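Local coordinates for protein glycoside hydrolase, GH17 family (Formosa sp. Hel1_33_131, PDB 6FCG) that probably hydrolyses internal beta-1,3-glucosidic bonds of the algal storage glucan laminarin, acting as a family GH17 endo-laminarinase, at residues 352-357 with 367-372; 255-260 with 418-423; 142-147 with 186-191. All blocks are in the same frame, centred on the assembly; numbering follows the deposited sequence.

Contact 1: residues 352-357 with 367-372; sequences AFDEPW and ENHFGL
A352 turns its methyl group away and joins 367-372 through its backbone, its O accepting the N-H of L372 at 3.0 Å from well above the carbonyl plane. F353 also faces away; its peptide meets G371, where any CB would fall 2.2 Å from D354 N, so glycine suits the place. D354 carries the polar centre. Its CG stands beside its own N (chi1 -73°), letting OD1 take the N-H of G371 at 2.8 Å, nearly along the C-O axis, and a salt bridge from K380. OD2 receives a water at 2.8 Å that also binds H369 ND1, with the carboxylate and imidazole planes 78° apart. An alanine here would remove the carboxylate and would probably loosen the joining of the two segments, since G371 N, K380 and the water would lose their partner. E355 N donates to a second water, which also joins E367 O and F370 N. P356 packs beside the amide of N368, with N368 CG 3.8 Å from P356 CA, and N368 OD1 accepts D359 N. W357 NE1 donates to E355 OE2 at 2.9 Å, from above the carboxylate plane. Both segments belong to the loop between helices 326-342 and 384-388 of the TIM-barrel-clan fold: A352 and L372 lie on I52 of strand 50-53, F353 on helix 68-80, and F370 on helix 244-250.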
loop_
_atom_site.group_PDB
_atom_site.type_symbol
_atom_site.label_atom_id
_atom_site.label_comp_id
_atom_site.label_asym_id
_atom_site.label_seq_id
_atom_site.Cartn_x
_atom_site.Cartn_y
_atom_site.Cartn_z
ATOM N N ALA A 352 -0.776 -6.702 -37.097
ATOM C CA ALA A 352 -1.873 -7.427 -37.744
ATOM C C ALA A 352 -2.573 -8.397 -36.798
ATOM O O ALA A 352 -3.785 -8.272 -36.570
ATOM C CB ALA A 352 -1.396 -8.157 -38.981
ATOM N N PHE A 353 -1.804 -9.324 -36.239
ATOM C CA PHE A 353 -2.323 -10.394 -35.359
ATOM C C PHE A 353 -1.624 -10.395 -33.998
ATOM O O PHE A 353 -0.439 -10.185 -33.894
ATOM C CB PHE A 353 -2.114 -11.775 -36.006
ATOM C CG PHE A 353 -2.805 -11.952 -37.341
ATOM C CD1 PHE A 353 -4.098 -12.441 -37.408
ATOM C CD2 PHE A 353 -2.167 -11.606 -38.523
ATOM C CE1 PHE A 353 -4.743 -12.577 -38.610
ATOM C CE2 PHE A 353 -2.816 -11.748 -39.750
ATOM C CZ PHE A 353 -4.100 -12.229 -39.793
ATOM N N ASP A 354 -2.375 -10.663 -32.944
ATOM C CA ASP A 354 -1.795 -10.936 -31.625
ATOM C C ASP A 354 -0.733 -12.014 -31.772
ATOM O O ASP A 354 -0.921 -13.009 -32.473
ATOM C CB ASP A 354 -2.850 -11.453 -30.626
ATOM C CG ASP A 354 -3.796 -10.382 -30.154
ATOM O OD1 ASP A 354 -3.548 -9.190 -30.387
ATOM O OD2 ASP A 354 -4.832 -10.747 -29.566
ATOM N N GLU A 355 0.376 -11.792 -31.089
ATOM C CA GLU A 355 1.510 -12.691 -31.114
ATOM C C GLU A 355 1.861 -13.053 -29.677
ATOM O O GLU A 355 2.522 -12.289 -28.984
ATOM C CB GLU A 355 2.677 -12.014 -31.827
ATOM C CG GLU A 355 2.466 -11.908 -33.347
ATOM C CD GLU A 355 3.766 -11.798 -34.120
ATOM O OE1 GLU A 355 4.271 -10.656 -34.352
ATOM O OE2 GLU A 355 4.336 -12.846 -34.443
ATOM N N PRO A 356 1.409 -14.233 -29.233
ATOM C CA PRO A 356 1.585 -14.595 -27.829
ATOM C C PRO A 356 2.987 -15.055 -27.378
ATOM O O PRO A 356 3.158 -15.374 -26.212
ATOM C CB PRO A 356 0.556 -15.698 -27.620
ATOM C CG PRO A 356 0.377 -16.318 -28.946
ATOM C CD PRO A 356 0.895 -15.377 -30.018
ATOM N N TRP A 357 3.981 -15.067 -28.265
ATOM C CA TRP A 357 5.382 -15.346 -27.859
ATOM C C TRP A 357 6.116 -14.124 -27.227
ATOM O O TRP A 357 7.205 -14.294 -26.706
ATOM C CB TRP A 357 6.210 -15.862 -29.056
ATOM C CG TRP A 357 6.233 -14.901 -30.201
ATOM C CD1 TRP A 357 5.380 -14.867 -31.243
ATOM C CD2 TRP A 357 7.157 -13.826 -30.404
ATOM N NE1 TRP A 357 5.703 -13.841 -32.092
ATOM C CE2 TRP A 357 6.783 -13.175 -31.592
ATOM C CE3 TRP A 357 8.266 -13.356 -29.704
ATOM C CZ2 TRP A 357 7.454 -12.064 -32.084
ATOM C CZ3 TRP A 357 8.938 -12.250 -30.196
ATOM C CH2 TRP A 357 8.524 -11.611 -31.381
ATOM N N GLU A 367 2.135 -6.845 -24.584
ATOM C CA GLU A 367 2.875 -7.280 -25.779
ATOM C C GLU A 367 2.168 -8.345 -26.637
ATOM O O GLU A 367 2.335 -8.366 -27.845
ATOM C CB GLU A 367 4.285 -7.768 -25.378
ATOM C CG GLU A 367 5.220 -6.631 -24.960
ATOM C CD GLU A 367 5.624 -5.705 -26.112
ATOM O OE1 GLU A 367 5.481 -4.526 -25.880
ATOM O OE2 GLU A 367 6.013 -6.077 -27.244
ATOM N N ASN A 368 1.356 -9.190 -26.004
ATOM C CA ASN A 368 0.595 -10.225 -26.688
ATOM C C ASN A 368 -0.734 -9.745 -27.260
ATOM O O ASN A 368 -1.501 -10.551 -27.742
ATOM C CB ASN A 368 0.311 -11.414 -25.732
ATOM C CG ASN A 368 1.577 -11.992 -25.095
ATOM O OD1 ASN A 368 2.617 -12.160 -25.761
ATOM N ND2 ASN A 368 1.511 -12.288 -23.798
ATOM N N HIS A 369 -1.039 -8.462 -27.201
ATOM C CA HIS A 369 -2.396 -8.018 -27.520
ATOM C C HIS A 369 -2.445 -6.820 -28.440
ATOM O O HIS A 369 -3.434 -6.066 -28.467
ATOM C CB HIS A 369 -3.195 -7.772 -26.227
ATOM C CG HIS A 369 -3.420 -9.018 -25.428
ATOM N ND1 HIS A 369 -4.374 -9.958 -25.760
ATOM C CD2 HIS A 369 -2.799 -9.489 -24.322
ATOM C CE1 HIS A 369 -4.338 -10.950 -24.887
ATOM N NE2 HIS A 369 -3.392 -10.689 -24.003
ATOM N N PHE A 370 -1.416 -6.673 -29.257
ATOM C CA PHE A 370 -1.378 -5.540 -30.180
ATOM C C PHE A 370 -2.104 -5.760 -31.532
ATOM O O PHE A 370 -2.206 -4.834 -32.322
ATOM C CB PHE A 370 0.061 -5.112 -30.413
ATOM C CG PHE A 370 0.595 -4.226 -29.346
ATOM C CD1 PHE A 370 0.391 -2.850 -29.415
ATOM C CD2 PHE A 370 1.323 -4.752 -28.296
ATOM C CE1 PHE A 370 0.890 -2.024 -28.446
ATOM C CE2 PHE A 370 1.832 -3.922 -27.314
ATOM C CZ PHE A 370 1.619 -2.563 -27.393
ATOM N N GLY A 371 -2.613 -6.966 -31.771
ATOM C CA GLY A 371 -3.274 -7.285 -33.009
ATOM C C GLY A 371 -4.542 -6.516 -33.269
ATOM O O GLY A 371 -5.165 -5.994 -32.345
ATOM N N LEU A 372 -4.895 -6.416 -34.556
ATOM C CA LEU A 372 -6.256 -6.078 -34.972
ATOM C C LEU A 372 -7.116 -7.334 -34.896
ATOM O O LEU A 372 -8.344 -7.259 -34.752
ATOM C CB LEU A 372 -6.264 -5.506 -36.369
ATOM C CG LEU A 372 -5.357 -4.321 -36.622
ATOM C CD1 LEU A 372 -5.368 -3.992 -38.101
ATOM C CD2 LEU A 372 -5.755 -3.107 -35.809
HETATM O O HOH W 1 -6.262 -9.744 -27.413
HETATM O O HOH W 2 0.520 -8.730 -30.008
#

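Contact 2: residues 255-260 with 418-423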
loop_
_atom_site.group_PDB
_atom_site.type_symbol
_atom_site.label_atom_id
_atom_site.label_comp_id
_atom_site.label_asym_id
_atom_site.label_seq_id
_atom_site.Cartn_x
_atom_site.Cartn_y
_atom_site.Cartn_z
ATOM N N TRP A 255 -2.440 12.353 -20.609
ATOM C CA TRP A 255 -3.432 11.275 -20.508
ATOM C C TRP A 255 -4.329 11.462 -19.289
ATOM O O TRP A 255 -3.851 11.484 -18.154
ATOM C CB TRP A 255 -2.702 9.935 -20.401
ATOM C CG TRP A 255 -3.589 8.752 -20.258
ATOM C CD1 TRP A 255 -3.690 7.953 -19.169
ATOM C CD2 TRP A 255 -4.490 8.246 -21.217
ATOM N NE1 TRP A 255 -4.603 6.993 -19.389
ATOM C CE2 TRP A 255 -5.115 7.149 -20.647
ATOM C CE3 TRP A 255 -4.844 8.626 -22.504
ATOM C CZ2 TRP A 255 -6.081 6.399 -21.325
ATOM C CZ3 TRP A 255 -5.796 7.890 -23.177
ATOM C CH2 TRP A 255 -6.408 6.797 -22.587
ATOM N N GLY A 256 -5.619 11.603 -19.540
ATOM C CA GLY A 256 -6.600 11.658 -18.490
ATOM C C GLY A 256 -7.896 12.311 -18.903
ATOM O O GLY A 256 -8.133 12.592 -20.078
ATOM N N VAL A 257 -8.763 12.479 -17.909
ATOM C CA VAL A 257 -9.954 13.323 -18.009
ATOM C C VAL A 257 -9.631 14.515 -17.123
ATOM O O VAL A 257 -9.381 14.343 -15.919
ATOM C CB VAL A 257 -11.203 12.574 -17.517
ATOM C CG1 VAL A 257 -12.436 13.444 -17.638
ATOM C CG2 VAL A 257 -11.398 11.308 -18.329
ATOM N N PHE A 258 -9.601 15.707 -17.726
ATOM C CA PHE A 258 -9.087 16.932 -17.069
ATOM C C PHE A 258 -10.200 17.949 -16.849
ATOM O O PHE A 258 -11.035 18.189 -17.737
ATOM C CB PHE A 258 -7.972 17.585 -17.908
ATOM C CG PHE A 258 -6.706 16.744 -18.053
ATOM C CD1 PHE A 258 -5.657 16.871 -17.141
ATOM C CD2 PHE A 258 -6.558 15.863 -19.114
ATOM C CE1 PHE A 258 -4.496 16.120 -17.279
ATOM C CE2 PHE A 258 -5.415 15.113 -19.251
ATOM C CZ PHE A 258 -4.372 15.244 -18.336
ATOM N N GLY A 259 -10.217 18.528 -15.653
ATOM C CA GLY A 259 -11.167 19.588 -15.261
ATOM C C GLY A 259 -12.623 19.413 -15.678
ATOM O O GLY A 259 -13.246 18.395 -15.369
ATOM N N ASP A 260 -13.130 20.410 -16.401
ATOM C CA ASP A 260 -14.520 20.474 -16.859
ATOM C C ASP A 260 -15.000 19.271 -17.641
ATOM O O ASP A 260 -16.211 19.074 -17.749
ATOM C CB ASP A 260 -14.744 21.732 -17.722
ATOM C CG ASP A 260 -14.951 22.991 -16.879
ATOM O OD1 ASP A 260 -15.750 22.951 -15.917
ATOM O OD2 ASP A 260 -14.310 24.023 -17.180
ATOM N N GLU A 418 -12.965 0.811 -19.296
ATOM C CA GLU A 418 -12.888 1.794 -18.228
ATOM C C GLU A 418 -12.529 3.153 -18.798
ATOM O O GLU A 418 -11.978 3.243 -19.882
ATOM C CB GLU A 418 -11.864 1.351 -17.190
ATOM C CG GLU A 418 -12.209 -0.013 -16.591
ATOM C CD GLU A 418 -11.406 -0.374 -15.364
ATOM O OE1 GLU A 418 -10.931 -1.523 -15.357
ATOM O OE2 GLU A 418 -11.225 0.451 -14.447
ATOM N N LEU A 419 -12.874 4.210 -18.066
ATOM C CA LEU A 419 -12.495 5.576 -18.451
ATOM C C LEU A 419 -11.069 5.902 -18.037
ATOM O O LEU A 419 -10.537 5.308 -17.104
ATOM C CB LEU A 419 -13.433 6.637 -17.864
ATOM C CG LEU A 419 -14.766 6.678 -18.613
ATOM C CD1 LEU A 419 -15.837 5.965 -17.814
ATOM C CD2 LEU A 419 -15.190 8.101 -18.887
ATOM N N PRO A 420 -10.451 6.875 -18.727
ATOM C CA PRO A 420 -9.137 7.311 -18.277
ATOM C C PRO A 420 -9.217 7.909 -16.868
ATOM O O PRO A 420 -10.275 8.363 -16.457
ATOM C CB PRO A 420 -8.746 8.370 -19.301
ATOM C CG PRO A 420 -9.600 8.110 -20.502
ATOM C CD PRO A 420 -10.864 7.520 -19.990
ATOM N N PRO A 421 -8.105 7.897 -16.132
ATOM C CA PRO A 421 -8.156 8.447 -14.801
ATOM C C PRO A 421 -8.409 9.960 -14.823
ATOM O O PRO A 421 -7.941 10.667 -15.717
ATOM C CB PRO A 421 -6.763 8.120 -14.237
ATOM C CG PRO A 421 -5.875 8.084 -15.428
ATOM C CD PRO A 421 -6.725 7.557 -16.546
ATOM N N VAL A 422 -9.147 10.433 -13.820
ATOM C CA VAL A 422 -9.398 11.852 -13.610
ATOM C C VAL A 422 -8.120 12.551 -13.101
ATOM O O VAL A 422 -7.442 12.029 -12.236
ATOM C CB VAL A 422 -10.566 12.038 -12.611
ATOM C CG1 VAL A 422 -10.654 13.491 -12.123
ATOM C CG2 VAL A 422 -11.877 11.598 -13.262
ATOM N N LYS A 423 -7.759 13.687 -13.705
ATOM C CA LYS A 423 -6.586 14.480 -13.242
ATOM C C LYS A 423 -6.969 15.948 -13.019
ATOM O O LYS A 423 -7.907 16.483 -13.597
ATOM C CB LYS A 423 -5.375 14.369 -14.176
ATOM C CG LYS A 423 -4.948 12.936 -14.375
ATOM C CD LYS A 423 -3.488 12.751 -14.754
ATOM C CE LYS A 423 -3.280 11.288 -15.121
ATOM N NZ LYS A 423 -1.933 10.981 -15.640
#
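P420 sits over the six-membered ring of W255, its CB 4.3 Å from the ring centroid and displaced toward the rim, in a CH-pi contact. The indole gets there because CG is anti to the backbone N (chi1 179°), and it crosses the pyrrolidine at about a right angle. P421 brings its CD to within 3.6 Å of W255 NE1, an atom that gives its hydrogen bond to S321 O. V257 adds CG2, 4.1 Å from P420 CB, and shares one side of a two-stranded parallel sheet with V422. Around this centre runs the backbone pairing. V257 N donates to P421 O at 3.0 Å, and V257 O accepts K423 N at 2.8 Å along a nearly straight line, so V257 spans both neighbours of V422 as parallel pairing requires. G256 precedes it with a phi of 159°, a conformation in which a CB would be jammed against the preceding carbonyl. At the outer edge F258 and K423 lie side by side on the other side of the sheet, K423 CB 3.7 Å from F258 CE1. The extended lysine chain then passes W255 O, and its amine makes a weak hydrogen bond to P252 O. Prolines, which lack an N-H, suit a segment that offers rings to the tryptophan and a carbonyl to V257: apolar packing and two backbone bonds together fasten the C-terminal strand to 257-258.

Contact 3: residues 142-147 with 186-191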
loop_
_atom_site.group_PDB
_atom_site.type_symbol
_atom_site.label_atom_id
_atom_site.label_comp_id
_atom_site.label_asym_id
_atom_site.label_seq_id
_atom_site.Cartn_x
_atom_site.Cartn_y
_atom_site.Cartn_z
ATOM N N ASN A 142 27.751 -11.010 -35.690
ATOM C CA ASN A 142 26.685 -11.545 -36.535
ATOM C C ASN A 142 25.884 -10.549 -37.400
ATOM O O ASN A 142 25.044 -10.987 -38.187
ATOM C CB ASN A 142 25.705 -12.343 -35.687
ATOM C CG ASN A 142 26.367 -13.505 -34.989
ATOM O OD1 ASN A 142 27.157 -14.232 -35.578
ATOM N ND2 ASN A 142 26.009 -13.711 -33.755
ATOM N N ASN A 143 26.140 -9.251 -37.275
ATOM C CA ASN A 143 25.417 -8.285 -38.102
ATOM C C ASN A 143 25.723 -8.498 -39.604
ATOM O O ASN A 143 24.811 -8.472 -40.429
ATOM C CB ASN A 143 25.709 -6.849 -37.664
ATOM C CG ASN A 143 25.159 -6.532 -36.293
ATOM O OD1 ASN A 143 24.296 -7.237 -35.765
ATOM N ND2 ASN A 143 25.642 -5.459 -35.708
ATOM N N ALA A 144 26.984 -8.782 -39.939
ATOM C CA ALA A 144 27.403 -8.931 -41.341
ATOM C C ALA A 144 26.556 -9.960 -42.094
ATOM O O ALA A 144 25.989 -9.644 -43.139
ATOM C CB ALA A 144 28.878 -9.272 -41.422
ATOM N N SER A 145 26.398 -11.151 -41.526
ATOM C CA SER A 145 25.645 -12.184 -42.215
ATOM C C SER A 145 24.126 -11.892 -42.258
ATOM O O SER A 145 23.441 -12.300 -43.217
ATOM C CB SER A 145 25.921 -13.545 -41.619
ATOM O OG SER A 145 25.473 -13.572 -40.298
ATOM N N GLU A 146 23.597 -11.204 -41.243
ATOM C CA GLU A 146 22.209 -10.758 -41.266
ATOM C C GLU A 146 22.003 -9.772 -42.431
ATOM O O GLU A 146 21.032 -9.867 -43.179
ATOM C CB GLU A 146 21.829 -10.147 -39.923
ATOM C CG GLU A 146 20.438 -9.498 -39.778
ATOM C CD GLU A 146 19.295 -10.454 -39.435
ATOM O OE1 GLU A 146 18.044 -10.151 -39.474
ATOM O OE2 GLU A 146 19.674 -11.566 -39.105
ATOM N N ILE A 147 22.917 -8.834 -42.603
ATOM C CA ILE A 147 22.832 -7.928 -43.744
ATOM C C ILE A 147 22.936 -8.740 -45.066
ATOM O O ILE A 147 22.147 -8.504 -45.990
ATOM C CB ILE A 147 23.900 -6.807 -43.663
ATOM C CG1 ILE A 147 23.587 -5.847 -42.498
ATOM C CG2 ILE A 147 24.011 -6.055 -44.990
ATOM C CD1 ILE A 147 22.365 -4.967 -42.658
ATOM N N LEU A 186 24.889 3.523 -39.602
ATOM C CA LEU A 186 25.484 4.228 -40.727
ATOM C C LEU A 186 26.361 3.326 -41.577
ATOM O O LEU A 186 26.274 3.318 -42.801
ATOM C CB LEU A 186 26.320 5.399 -40.219
ATOM C CG LEU A 186 27.097 6.251 -41.251
ATOM C CD1 LEU A 186 26.153 6.966 -42.205
ATOM C CD2 LEU A 186 27.980 7.257 -40.529
ATOM N N LYS A 187 27.204 2.556 -40.917
ATOM C CA LYS A 187 28.061 1.588 -41.593
ATOM C C LYS A 187 27.270 0.693 -42.553
ATOM O O LYS A 187 27.613 0.551 -43.719
ATOM C CB LYS A 187 28.785 0.743 -40.558
ATOM C CG LYS A 187 29.796 -0.223 -41.129
ATOM C CD LYS A 187 30.138 -1.309 -40.115
ATOM C CE LYS A 187 30.976 -2.385 -40.767
ATOM N NZ LYS A 187 31.223 -3.490 -39.796
ATOM N N TRP A 188 26.213 0.075 -42.047
ATOM C CA TRP A 188 25.436 -0.870 -42.845
ATOM C C TRP A 188 24.513 -0.187 -43.840
ATOM O O TRP A 188 24.287 -0.704 -44.924
ATOM C CB TRP A 188 24.687 -1.858 -41.945
ATOM C CG TRP A 188 25.620 -2.741 -41.204
ATOM C CD1 TRP A 188 25.815 -2.773 -39.867
ATOM C CD2 TRP A 188 26.541 -3.663 -41.771
ATOM N NE1 TRP A 188 26.781 -3.691 -39.552
ATOM C CE2 TRP A 188 27.246 -4.253 -40.708
ATOM C CE3 TRP A 188 26.837 -4.054 -43.089
ATOM C CZ2 TRP A 188 28.216 -5.216 -40.904
ATOM C CZ3 TRP A 188 27.800 -5.013 -43.294
ATOM C CH2 TRP A 188 28.489 -5.590 -42.197
ATOM N N VAL A 189 23.960 0.959 -43.488
ATOM C CA VAL A 189 23.195 1.694 -44.477
ATOM C C VAL A 189 24.134 2.001 -45.646
ATOM O O VAL A 189 23.749 1.848 -46.788
ATOM C CB VAL A 189 22.570 2.976 -43.882
ATOM C CG1 VAL A 189 22.045 3.915 -44.962
ATOM C CG2 VAL A 189 21.437 2.604 -42.948
ATOM N N ASN A 190 25.343 2.482 -45.349
ATOM C CA ASN A 190 26.286 2.865 -46.398
ATOM C C ASN A 190 26.676 1.663 -47.237
ATOM O O ASN A 190 26.812 1.782 -48.445
ATOM C CB ASN A 190 27.538 3.561 -45.820
ATOM C CG ASN A 190 27.314 5.059 -45.544
ATOM O OD1 ASN A 190 26.408 5.696 -46.101
ATOM N ND2 ASN A 190 28.163 5.633 -44.710
ATOM N N HIS A 191 26.856 0.518 -46.592
ATOM C CA HIS A 191 27.130 -0.729 -47.292
ATOM C C HIS A 191 26.044 -1.036 -48.330
ATOM O O HIS A 191 26.348 -1.372 -49.474
ATOM C CB HIS A 191 27.213 -1.859 -46.273
ATOM C CG HIS A 191 27.363 -3.230 -46.864
ATOM N ND1 HIS A 191 28.582 -3.797 -47.169
ATOM C CD2 HIS A 191 26.434 -4.174 -47.139
ATOM C CE1 HIS A 191 28.395 -5.020 -47.640
ATOM N NE2 HIS A 191 27.101 -5.275 -47.629
#
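E146 OE1 is gripped by two backbone N-H groups, those of V91 and W122, while the other oxygen of the carboxylate pairs with R149. This fixes helix 143-156 on a side that does not meet 186-191; the contact itself is apolar and built round W188. The indole's one polar atom, NE1, donates to E139 OE1, and K187 holds the other oxygen of E139 in a salt bridge, so a buried N-H is satisfied while the carbons of the ring serve for packing. I147 is the main partner. Its CG1 comes 3.7 Å from W188 CD2, lying above the indole plane and off toward the rim, and K187 CE lies on the opposite side of that plane, so the ring is held between two aliphatic groups. The torsions of I147 (chi1 -68°, chi2 -69°) carry CD1 on to W188 CB at 3.9 Å. Its other branch, CG2, reaches H191 CD2 at 3.7 Å as the two side chains slide past each other, and W188 CZ3 sits over the centre of the H191 ring. Along the far rim, A144 meets the benzene ring with both CA and its methyl, CA being 3.6 Å from W188 CH2; a small residue suits this close approach. N143 lays CB 3.8 Å from W188 NE1 and sends ND2 to D124 O. The axes of 143-147 and 186-191 approach to 11.5 Å, with the indole between them, and cross at -32°, running in broadly the same direction. Such a near-parallel pair is characteristic of successive beta-alpha units in a TIM barrel: helix 143-156 follows strand 116-121, helix 182-197 follows strand 161-168, and W188 and V189 rest on V166 of that strand while V189 also meets helix 226-234.

In the fold
Contact 1 is the most central, about 11 Å from the centre of the chain, and contact 3 lies buried among the outer helices at about 22 Å. Contact 2 is the most peripheral, at about 27 Å and partly buried, and closes a long loop in which contact 1 nests. The three share no helix or strand and do not touch. Their chemistry follows their place: a buried carboxylate, waters and backbone bonds join loop to loop in contact 1, aromatic and aliphatic packing joins helices 143-156 and 182-197 in contact 3, and contact 2 combines proline-tryptophan packing with pairing of strands 257-258 and 422-423. Contacts 2 and 3 lie on opposite sides of the chain's centre.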